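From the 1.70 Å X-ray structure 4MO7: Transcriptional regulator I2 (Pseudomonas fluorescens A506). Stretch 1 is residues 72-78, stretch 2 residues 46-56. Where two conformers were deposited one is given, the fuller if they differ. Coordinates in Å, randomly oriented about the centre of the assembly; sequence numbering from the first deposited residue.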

ATOM      1  N   SER A  72       3.086  32.745   2.324  1.00 21.13           N
ATOM      2  CA  SER A  72       4.082  31.996   3.081  1.00 19.05           C
ATOM      3  C   SER A  72       4.744  30.945   2.217  1.00 20.47           C
ATOM      4  O   SER A  72       4.261  30.632   1.114  1.00 20.69           O
ATOM      5  CB  SER A  72       3.387  31.312   4.268  1.00 21.17           C
ATOM      6  OG  SER A  72       2.484  30.318   3.799  1.00 19.61           O
ATOM      7  N   LYS A  73       5.863  30.413   2.681  1.00 17.87           N
ATOM      8  CA  LYS A  73       6.517  29.311   2.003  1.00 21.93           C
ATOM      9  C   LYS A  73       5.580  28.079   2.042  1.00 22.41           C
ATOM     10  O   LYS A  73       5.462  27.360   1.049  1.00 16.77           O
ATOM     11  CB  LYS A  73       7.855  29.003   2.688  1.00 21.34           C
ATOM     12  CG  LYS A  73       8.759  27.992   1.945  1.00 22.40           C
ATOM     13  CD  LYS A  73      10.079  27.754   2.739  1.00 23.12           C
ATOM     14  CE  LYS A  73      10.672  26.450   2.351  1.00 26.25           C
ATOM     15  NZ  LYS A  73      11.730  25.870   3.278  1.00 24.57           N
ATOM     16  N   ASP A  74       4.923  27.854   3.176  1.00 17.10           N
ATOM     17  CA  ASP A  74       3.904  26.794   3.314  0.61 16.58           C
ATOM     18  C   ASP A  74       2.862  26.914   2.237  1.00 21.17           C
ATOM     19  O   ASP A  74       2.364  25.928   1.700  1.00 16.29           O
ATOM     20  CB  ASP A  74       3.151  26.960   4.631  0.61 18.22           C
ATOM     21  CG  ASP A  74       2.117  25.895   4.829  0.61 21.16           C
ATOM     22  OD1 ASP A  74       2.558  24.758   5.035  0.61 16.36           O
ATOM     23  OD2 ASP A  74       0.882  26.193   4.842  0.61 18.95           O
ATOM     24  N   GLU A  75       2.473  28.150   1.924  1.00 14.57           N
ATOM     25  CA  GLU A  75       1.482  28.323   0.858  1.00 16.64           C
ATOM     26  C   GLU A  75       2.024  27.986  -0.550  1.00 15.93           C
ATOM     27  O   GLU A  75       1.247  27.548  -1.392  1.00 17.11           O
ATOM     28  CB  GLU A  75       0.849  29.715   0.855  1.00 16.99           C
ATOM     29  CG  GLU A  75      -0.354  29.837  -0.063  1.00 24.68           C
ATOM     30  CD  GLU A  75      -1.071  31.155   0.094  1.00 41.22           C
ATOM     31  OE1 GLU A  75      -2.230  31.146   0.543  1.00 39.74           O
ATOM     32  OE2 GLU A  75      -0.471  32.195  -0.233  1.00 36.06           O
ATOM     33  N   ILE A  76       3.309  28.211  -0.815  1.00 13.50           N
ATOM     34  CA  ILE A  76       3.912  27.778  -2.080  1.00 14.85           C
ATOM     35  C   ILE A  76       3.789  26.256  -2.188  1.00 17.04           C
ATOM     36  O   ILE A  76       3.450  25.739  -3.265  1.00 18.83           O
ATOM     37  CB  ILE A  76       5.392  28.152  -2.187  1.00 16.35           C
ATOM     38  CG1 ILE A  76       5.523  29.678  -2.097  1.00 20.04           C
ATOM     39  CG2 ILE A  76       5.955  27.738  -3.545  1.00 18.21           C
ATOM     40  CD1 ILE A  76       6.953  30.154  -2.059  1.00 15.86           C
ATOM     41  N   LEU A  77       4.029  25.542  -1.079  1.00 13.57           N
ATOM     42  CA  LEU A  77       3.976  24.066  -1.090  1.00 11.90           C
ATOM     43  C   LEU A  77       2.566  23.610  -1.350  1.00 16.73           C
ATOM     44  O   LEU A  77       2.340  22.724  -2.192  1.00 16.15           O
ATOM     45  CB  LEU A  77       4.481  23.473   0.226  1.00 12.78           C
ATOM     46  CG  LEU A  77       4.518  21.942   0.377  1.00 12.54           C
ATOM     47  CD1 LEU A  77       5.412  21.302  -0.638  1.00 16.43           C
ATOM     48  CD2 LEU A  77       4.924  21.581   1.847  1.00 11.95           C
ATOM     49  N   ARG A  78       1.600  24.224  -0.665  1.00 13.10           N
ATOM     50  CA  ARG A  78       0.177  23.955  -0.929  1.00 14.85           C
ATOM     51  C   ARG A  78      -0.147  24.123  -2.406  1.00 16.29           C
ATOM     52  O   ARG A  78      -0.827  23.280  -2.994  1.00 18.37           O
ATOM     53  CB  ARG A  78      -0.691  24.945  -0.141  1.00 14.90           C
ATOM     54  CG  ARG A  78      -2.193  24.785  -0.450  1.00 16.19           C
ATOM     55  CD  ARG A  78      -2.921  26.000   0.119  1.00 21.20           C
ATOM     56  NE  ARG A  78      -4.115  26.262  -0.665  1.00 30.04           N
ATOM     57  CZ  ARG A  78      -4.888  27.330  -0.505  1.00 55.38           C
ATOM     58  NH1 ARG A  78      -4.575  28.224   0.427  1.00 28.88           N
ATOM     59  NH2 ARG A  78      -5.969  27.499  -1.268  1.00 43.40           N
TER
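Stretch 2, residues 46-56: GFERTTVRDLA

Stretch 1 is a helical segment. Ser72 is the N-cap, and the helix runs from Lys73 through Arg78 and onward. Ser72 OG accepts from Glu75 N at 2.9 Å. Stretch 2 is less regular. Gly46 follows a helix and has positive phi, a conformation in which a side chain would be jammed against the preceding carbonyl oxygen. Phe47 to Arg49 keep helical angles without the regular bonds. Thr50 and Thr51 are extended. A new helix starts at Val52, with Thr51 as its N-cap: Asp54 N donates to Thr51 OG1 at 2.9 Å.

From Phe47 to Val52, stretch 2 runs broadly opposite to the helix of stretch 1; its own helix, from Val52 on, turns across that direction. Lys73 pairs with Val52 (CA to CA 7.4 Å), and Leu77 pairs with Phe47 (CA to CA 7.8 Å). Stretch 2 therefore begins beside the later part of stretch 1 and passes its first turn further on. Together they bury 395 Å², both sides summed.

The polar contacts converge on Lys73. Its side chain is fully extended, with all four chi angles t. This carries NZ to the backbone oxygens of the turn. Lys73 NZ donates to Phe47 O at 2.8 Å and to Thr50 O at 2.7 Å. Phe47 O also accepts from Thr50 N at 3.2 Å, and Thr50 OG1 donates to Gly46 O at 2.7 Å. The lysine thus binds a turn that is also held by bonds of its own.

The aromatic contacts centre on Phe47, whose ring lies between Lys73 and Leu77. Lys73 CE sits over one face, 3.8 Å from the centroid of the Phe47 ring. The ammonium lies over the same face, with Lys73 NZ 4.3 Å from the Phe47 centroid and 6° off the ring normal, a cation-pi arrangement. Leu77 CD2 covers the opposite face, 3.9 Å from the Phe47 centroid and 5° off the normal. Asp74 N lies at the ring edge, 4.1 Å from Phe47 CZ. Lys73 and Leu77 are one helical turn apart, so both can reach the same ring.

The apolar contacts complete the account. Leu77 CB is 3.7 Å from Phe47 CE1. Ile76 CD1 meets Leu55 CD2 at 3.6 Å, which brings the helix of stretch 2 into the contact. Val52 packs more loosely, with its CG2 4.4 Å from Lys73 CD. Glu75 points away from stretch 2, and Arg78 is out of reach.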

ATOM      1  N   GLY A  46      14.292  18.879  -1.233  1.00 25.23           N
ATOM      2  CA  GLY A  46      13.404  18.821  -0.092  1.00 26.47           C
ATOM      3  C   GLY A  46      12.850  20.193   0.226  1.00 25.86           C
ATOM      4  O   GLY A  46      13.501  21.225   0.030  1.00 23.48           O
ATOM      5  N   PHE A  47      11.645  20.221   0.790  1.00 16.27           N
ATOM      6  CA  PHE A  47      11.023  21.472   1.094  1.00 18.17           C
ATOM      7  C   PHE A  47      11.815  22.146   2.180  1.00 18.53           C
ATOM      8  O   PHE A  47      12.020  23.360   2.140  1.00 25.12           O
ATOM      9  CB  PHE A  47       9.605  21.206   1.606  1.00 19.37           C
ATOM     10  CG  PHE A  47       8.873  22.433   2.075  1.00 22.21           C
ATOM     11  CD1 PHE A  47       8.422  23.388   1.157  1.00 14.71           C
ATOM     12  CD2 PHE A  47       8.632  22.627   3.418  1.00 24.67           C
ATOM     13  CE1 PHE A  47       7.730  24.491   1.578  1.00 11.49           C
ATOM     14  CE2 PHE A  47       7.921  23.773   3.860  1.00 21.42           C
ATOM     15  CZ  PHE A  47       7.469  24.687   2.951  1.00 18.77           C
ATOM     16  N   GLU A  48      12.204  21.366   3.189  1.00 22.81           N
ATOM     17  CA  GLU A  48      12.834  21.990   4.351  1.00 29.63           C
ATOM     18  C   GLU A  48      14.193  22.604   3.969  1.00 24.08           C
ATOM     19  O   GLU A  48      14.552  23.679   4.483  1.00 31.76           O
ATOM     20  CB  GLU A  48      13.008  20.985   5.491  1.00 26.30           C
ATOM     21  CG  GLU A  48      13.413  21.623   6.801  1.00 42.04           C
ATOM     22  CD  GLU A  48      13.529  20.610   7.947  1.00 69.41           C
ATOM     23  OE1 GLU A  48      12.641  19.734   8.073  1.00 56.00           O
ATOM     24  OE2 GLU A  48      14.505  20.697   8.722  1.00 40.42           O
ATOM     25  N   ARG A  49      14.926  21.954   3.070  1.00 29.65           N
ATOM     26  CA  ARG A  49      16.248  22.484   2.698  1.00 29.40           C
ATOM     27  C   ARG A  49      16.167  23.566   1.637  1.00 45.37           C
ATOM     28  O   ARG A  49      17.159  24.229   1.364  1.00 48.30           O
ATOM     29  CB  ARG A  49      17.179  21.380   2.243  1.00 34.48           C
ATOM     30  CG  ARG A  49      16.810  20.044   2.799  1.00 46.41           C
ATOM     31  CD  ARG A  49      17.967  19.319   3.468  1.00 47.68           C
ATOM     32  NE  ARG A  49      18.197  17.997   2.871  1.00 75.45           N
ATOM     33  CZ  ARG A  49      17.314  16.995   2.858  1.00 78.83           C
ATOM     34  NH1 ARG A  49      16.111  17.138   3.406  1.00 69.51           N
ATOM     35  NH2 ARG A  49      17.636  15.838   2.287  1.00 79.65           N
ATOM     36  N   THR A  50      14.989  23.762   1.045  1.00 23.33           N
ATOM     37  CA  THR A  50      14.827  24.834   0.071  1.00 20.26           C
ATOM     38  C   THR A  50      14.565  26.159   0.765  1.00 25.87           C
ATOM     39  O   THR A  50      13.487  26.411   1.313  1.00 28.40           O
ATOM     40  CB  THR A  50      13.700  24.534  -0.960  1.00 18.61           C
ATOM     41  OG1 THR A  50      14.015  23.323  -1.639  1.00 20.99           O
ATOM     42  CG2 THR A  50      13.617  25.668  -1.953  1.00 25.33           C
ATOM     43  N   THR A  51      15.544  27.052   0.754  1.00 31.79           N
ATOM     44  CA  THR A  51      15.319  28.334   1.389  1.00 32.18           C
ATOM     45  C   THR A  51      14.590  29.316   0.498  1.00 29.16           C
ATOM     46  O   THR A  51      14.461  29.143  -0.732  1.00 36.41           O
ATOM     47  CB  THR A  51      16.634  28.984   1.876  1.00 27.20           C
ATOM     48  OG1 THR A  51      17.318  29.533   0.735  1.00 33.58           O
ATOM     49  CG2 THR A  51      17.536  27.959   2.567  1.00 34.74           C
ATOM     50  N   VAL A  52      14.088  30.362   1.126  1.00 32.91           N
ATOM     51  CA  VAL A  52      13.459  31.450   0.425  1.00 30.34           C
ATOM     52  C   VAL A  52      14.513  32.098  -0.484  1.00 37.41           C
ATOM     53  O   VAL A  52      14.196  32.609  -1.566  1.00 37.29           O
ATOM     54  CB  VAL A  52      12.870  32.456   1.429  1.00 36.82           C
ATOM     55  CG1 VAL A  52      12.554  33.781   0.768  1.00 56.66           C
ATOM     56  CG2 VAL A  52      11.601  31.863   2.048  1.00 35.97           C
ATOM     57  N   ARG A  53      15.777  32.009  -0.072  1.00 38.11           N
ATOM     58  CA  ARG A  53      16.849  32.564  -0.888  1.00 49.64           C
ATOM     59  C   ARG A  53      16.992  31.739  -2.173  1.00 40.91           C
ATOM     60  O   ARG A  53      16.961  32.301  -3.281  1.00 47.10           O
ATOM     61  CB  ARG A  53      18.166  32.616  -0.109  1.00 55.38           C
ATOM     62  CG  ARG A  53      19.328  33.120  -0.954  1.00 75.76           C
ATOM     63  CD  ARG A  53      20.494  33.582  -0.100  1.00 71.76           C
ATOM     64  NE  ARG A  53      21.544  34.200  -0.905  1.00 81.24           N
ATOM     65  CZ  ARG A  53      21.657  35.510  -1.106  1.00 86.61           C
ATOM     66  NH1 ARG A  53      20.783  36.348  -0.559  1.00 66.27           N
ATOM     67  NH2 ARG A  53      22.646  35.985  -1.852  1.00 82.26           N
ATOM     68  N   ASP A  54      17.113  30.415  -2.007  1.00 34.06           N
ATOM     69  CA  ASP A  54      17.116  29.457  -3.120  1.00 38.36           C
ATOM     70  C   ASP A  54      16.012  29.710  -4.161  1.00 32.71           C
ATOM     71  O   ASP A  54      16.294  29.743  -5.358  1.00 33.90           O
ATOM     72  CB  ASP A  54      17.026  28.024  -2.575  1.00 28.95           C
ATOM     73  CG  ASP A  54      18.259  27.615  -1.810  1.00 51.86           C
ATOM     74  OD1 ASP A  54      19.316  28.243  -2.033  1.00 39.00           O
ATOM     75  OD2 ASP A  54      18.183  26.650  -1.012  1.00 37.07           O
ATOM     76  N   LEU A  55      14.763  29.891  -3.732  1.00 24.63           N
ATOM     77  CA  LEU A  55      13.684  30.081  -4.697  1.00 30.42           C
ATOM     78  C   LEU A  55      13.834  31.403  -5.437  1.00 51.50           C
ATOM     79  O   LEU A  55      13.533  31.494  -6.621  1.00 29.70           O
ATOM     80  CB  LEU A  55      12.305  29.987  -4.028  1.00 30.65           C
ATOM     81  CG  LEU A  55      11.078  29.904  -4.933  1.00 35.79           C
ATOM     82  CD1 LEU A  55      11.309  28.929  -6.072  1.00 36.01           C
ATOM     83  CD2 LEU A  55       9.885  29.478  -4.111  1.00 32.23           C
ATOM     84  N   ALA A  56      14.324  32.426  -4.744  1.00 29.52           N
ATOM     85  CA  ALA A  56      14.391  33.744  -5.330  1.00 37.54           C
ATOM     86  C   ALA A  56      15.510  33.738  -6.358  1.00 20.08           C
ATOM     87  O   ALA A  56      15.353  34.289  -7.452  1.00 35.25           O
ATOM     88  CB  ALA A  56      14.632  34.793  -4.246  1.00 33.32           C
TER